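Long-range contact in benzoate transport porin BenP (Acinetobacter baumannii AB307-0294, PDB 5DL8), which forms an outer-membrane beta-barrel of the OprD porin family that probably lets small solutes such as benzoate cross the outer membrane: residues N309-E318 with N356-I364. Residues are numbered along the deposited sequence; the frame is centred on the assembly and turned at random.
Sequences NATGFFKEDE and NHETESNVI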
loop_
_atom_site.group_PDB
_atom_site.type_symbol
_atom_site.label_atom_id
_atom_site.label_comp_id
_atom_site.label_asym_id
_atom_site.label_seq_id
_atom_site.Cartn_x
_atom_site.Cartn_y
_atom_site.Cartn_z
ATOM N N ASN A 309 8.376 -0.105 -3.609
ATOM C CA ASN A 309 8.486 -0.115 -5.065
ATOM C C ASN A 309 8.329 -1.587 -5.487
ATOM O O ASN A 309 7.771 -2.399 -4.724
ATOM C CB ASN A 309 9.784 0.557 -5.521
ATOM C CG ASN A 309 11.104 -0.144 -4.967
ATOM O OD1 ASN A 309 11.106 -1.179 -4.226
ATOM N ND2 ASN A 309 12.215 0.452 -5.302
ATOM N N ALA A 310 8.827 -1.971 -6.651
ATOM C CA ALA A 310 8.486 -3.282 -7.212
ATOM C C ALA A 310 9.111 -4.468 -6.541
ATOM O O ALA A 310 8.536 -5.508 -6.534
ATOM C CB ALA A 310 8.907 -3.303 -8.687
ATOM N N THR A 311 10.364 -4.300 -6.044
ATOM C CA THR A 311 11.214 -5.365 -5.590
ATOM C C THR A 311 11.615 -5.166 -4.065
ATOM O O THR A 311 11.689 -6.123 -3.307
ATOM C CB THR A 311 12.426 -5.575 -6.563
ATOM O OG1 THR A 311 13.279 -4.451 -6.659
ATOM C CG2 THR A 311 11.966 -6.007 -7.955
ATOM N N GLY A 312 11.782 -3.921 -3.608
ATOM C CA GLY A 312 11.621 -3.603 -2.173
ATOM C C GLY A 312 12.891 -3.318 -1.293
ATOM O O GLY A 312 12.836 -2.628 -0.267
ATOM N N PHE A 313 13.959 -3.961 -1.754
ATOM C CA PHE A 313 15.286 -3.891 -1.247
ATOM C C PHE A 313 15.259 -4.289 0.233
ATOM O O PHE A 313 15.816 -3.563 1.051
ATOM C CB PHE A 313 15.770 -2.489 -1.560
ATOM C CG PHE A 313 15.871 -2.210 -3.073
ATOM C CD1 PHE A 313 14.761 -1.920 -3.822
ATOM C CD2 PHE A 313 17.091 -2.292 -3.711
ATOM C CE1 PHE A 313 14.905 -1.716 -5.182
ATOM C CE2 PHE A 313 17.242 -2.019 -5.036
ATOM C CZ PHE A 313 16.139 -1.816 -5.812
ATOM N N PHE A 314 14.540 -5.381 0.556
ATOM C CA PHE A 314 14.336 -5.794 1.974
ATOM C C PHE A 314 15.092 -7.130 2.286
ATOM O O PHE A 314 14.848 -7.825 3.240
ATOM C CB PHE A 314 12.806 -5.797 2.342
ATOM C CG PHE A 314 11.931 -6.577 1.424
ATOM C CD1 PHE A 314 11.869 -7.987 1.498
ATOM C CD2 PHE A 314 11.127 -5.923 0.478
ATOM C CE1 PHE A 314 11.033 -8.751 0.577
ATOM C CE2 PHE A 314 10.338 -6.659 -0.469
ATOM C CZ PHE A 314 10.256 -8.066 -0.402
ATOM N N LYS A 315 16.030 -7.499 1.457
ATOM C CA LYS A 315 16.715 -8.739 1.640
ATOM C C LYS A 315 17.768 -8.630 2.789
ATOM O O LYS A 315 18.209 -7.543 3.170
ATOM C CB LYS A 315 17.434 -9.239 0.338
ATOM C CG LYS A 315 16.542 -9.433 -0.876
ATOM C CD LYS A 315 17.288 -9.467 -2.230
ATOM C CE LYS A 315 16.332 -9.469 -3.360
ATOM N NZ LYS A 315 15.569 -8.200 -3.519
ATOM N N GLU A 316 18.102 -9.801 3.310
ATOM C CA GLU A 316 18.943 -9.881 4.520
ATOM C C GLU A 316 20.266 -9.162 4.340
ATOM O O GLU A 316 21.023 -9.457 3.425
ATOM C CB GLU A 316 19.246 -11.359 4.861
ATOM C CG GLU A 316 20.239 -11.593 5.981
ATOM C CD GLU A 316 20.416 -13.097 6.298
ATOM O OE1 GLU A 316 19.594 -13.888 5.813
ATOM O OE2 GLU A 316 21.342 -13.492 7.048
ATOM N N ASP A 317 20.573 -8.272 5.257
ATOM C CA ASP A 317 21.767 -7.458 5.182
ATOM C C ASP A 317 21.802 -6.353 4.132
ATOM O O ASP A 317 22.821 -5.660 4.018
ATOM C CB ASP A 317 23.013 -8.319 5.064
ATOM C CG ASP A 317 23.301 -9.135 6.315
ATOM O OD1 ASP A 317 22.899 -8.808 7.443
ATOM O OD2 ASP A 317 24.088 -10.036 6.217
ATOM N N GLU A 318 20.712 -6.169 3.384
ATOM C CA GLU A 318 20.743 -5.340 2.206
ATOM C C GLU A 318 20.777 -3.848 2.618
ATOM O O GLU A 318 19.968 -3.371 3.388
ATOM C CB GLU A 318 19.566 -5.626 1.246
ATOM C CG GLU A 318 19.566 -4.686 0.003
ATOM C CD GLU A 318 18.648 -5.152 -1.109
ATOM O OE1 GLU A 318 17.750 -5.955 -0.887
ATOM O OE2 GLU A 318 18.898 -4.710 -2.290
ATOM N N ASN A 356 25.775 -10.197 -3.930
ATOM C CA ASN A 356 24.859 -9.751 -4.950
ATOM C C ASN A 356 24.652 -8.256 -4.916
ATOM O O ASN A 356 24.899 -7.620 -3.937
ATOM C CB ASN A 356 23.532 -10.544 -4.789
ATOM C CG ASN A 356 22.797 -10.762 -6.069
ATOM O OD1 ASN A 356 23.199 -10.307 -7.098
ATOM N ND2 ASN A 356 21.673 -11.443 -5.990
ATOM N N HIS A 357 24.107 -7.716 -6.018
ATOM C CA HIS A 357 23.703 -6.351 -6.075
ATOM C C HIS A 357 22.607 -6.176 -7.067
ATOM O O HIS A 357 22.491 -6.968 -8.047
ATOM C CB HIS A 357 24.954 -5.432 -6.308
ATOM C CG HIS A 357 25.687 -5.608 -7.617
ATOM N ND1 HIS A 357 25.256 -5.061 -8.814
ATOM C CD2 HIS A 357 26.870 -6.195 -7.904
ATOM C CE1 HIS A 357 26.106 -5.348 -9.788
ATOM N NE2 HIS A 357 27.106 -6.013 -9.253
ATOM N N GLU A 358 21.785 -5.128 -6.889
ATOM C CA GLU A 358 20.636 -4.977 -7.817
ATOM C C GLU A 358 20.227 -3.519 -7.958
ATOM O O GLU A 358 20.548 -2.702 -7.090
ATOM C CB GLU A 358 19.450 -5.834 -7.323
ATOM C CG GLU A 358 18.978 -5.333 -5.973
ATOM C CD GLU A 358 17.974 -6.212 -5.235
ATOM O OE1 GLU A 358 17.562 -5.796 -4.071
ATOM O OE2 GLU A 358 17.575 -7.285 -5.818
ATOM N N THR A 359 19.558 -3.195 -9.039
ATOM C CA THR A 359 19.094 -1.853 -9.308
ATOM C C THR A 359 17.670 -1.874 -9.740
ATOM O O THR A 359 17.237 -2.815 -10.426
ATOM C CB THR A 359 19.946 -1.063 -10.393
ATOM O OG1 THR A 359 19.912 -1.739 -11.659
ATOM C CG2 THR A 359 21.353 -0.883 -9.981
ATOM N N GLU A 360 16.917 -0.839 -9.409
ATOM C CA GLU A 360 15.529 -0.696 -9.928
ATOM C C GLU A 360 15.276 0.766 -10.289
ATOM O O GLU A 360 15.505 1.647 -9.467
ATOM C CB GLU A 360 14.500 -1.102 -8.903
ATOM C CG GLU A 360 13.045 -1.148 -9.484
ATOM C CD GLU A 360 11.937 -1.447 -8.464
ATOM O OE1 GLU A 360 11.985 -2.528 -7.804
ATOM O OE2 GLU A 360 11.020 -0.596 -8.340
ATOM N N SER A 361 14.860 1.015 -11.518
ATOM C CA SER A 361 14.429 2.337 -11.971
ATOM C C SER A 361 12.904 2.309 -12.180
ATOM O O SER A 361 12.337 1.275 -12.480
ATOM C CB SER A 361 15.261 2.800 -13.208
ATOM O OG SER A 361 15.058 1.908 -14.270
ATOM N N ASN A 362 12.267 3.409 -11.925
ATOM C CA ASN A 362 10.862 3.641 -12.132
ATOM C C ASN A 362 10.673 4.987 -12.875
ATOM O O ASN A 362 11.241 6.021 -12.430
ATOM C CB ASN A 362 10.137 3.883 -10.766
ATOM C CG ASN A 362 10.159 2.700 -9.803
ATOM O OD1 ASN A 362 10.570 1.601 -10.129
ATOM N ND2 ASN A 362 9.595 2.921 -8.632
ATOM N N VAL A 363 9.772 5.001 -13.854
ATOM C CA VAL A 363 9.296 6.230 -14.502
ATOM C C VAL A 363 7.743 6.247 -14.352
ATOM O O VAL A 363 7.123 5.231 -14.570
ATOM C CB VAL A 363 9.718 6.273 -16.022
ATOM C CG1 VAL A 363 9.155 7.523 -16.724
ATOM C CG2 VAL A 363 11.234 6.281 -16.190
ATOM N N ILE A 364 7.148 7.352 -13.866
ATOM C CA ILE A 364 5.715 7.490 -13.538
ATOM C C ILE A 364 5.273 8.790 -14.212
ATOM O O ILE A 364 5.822 9.921 -13.898
ATOM C CB ILE A 364 5.558 7.587 -12.039
ATOM C CG1 ILE A 364 6.223 6.366 -11.345
ATOM C CG2 ILE A 364 4.096 7.749 -11.600
ATOM C CD1 ILE A 364 6.685 6.709 -9.956
HETATM O O HOH W 1 14.844 -5.392 -4.165
#
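E358 OE1 is gripped by K315 NZ at 3.2 Å and by a buried-side water that donates to it. E318 OE2 also approaches E358 OE1 to 2.5 Å; at that separation one of the two acids probably holds a proton, their carboxylate planes lying 39° apart. K315 bridges both E358 oxygens on their syn lone pairs, so the salt bridge is two-pronged; its chain bends at the last torsion (chi4 68°) to bring NZ there. E358 OE2 has a further partner, the hydroxyl of Y386 on strand 377-388. The same water donates to T311 OG1 and accepts from F313 N, which links E358 indirectly to E360 through T311.

E360 runs extended from the strand, with CG opposite the backbone N. T311 OG1 donates to E360 OE1 at 2.6 Å, nearly along its C-O bond, while A310 N reaches the syn lone pair of E360 OE2 (3.1 Å, N-H...O 163°). F313 packs against the chains of both acids, its CZ 3.6 Å from E360 CB at the ring edge, with the water over one face, toward the rim.

The 309-318 loop, which precedes strand 319-328, is thus pinned to strand 355-368 of the barrel wall by two acids from alternate strand positions. K315 N holds E318 through the anti lone pair of OE1; the close acid pair would probably favour one neutral acid, with the K315 ammonium partly offsetting this.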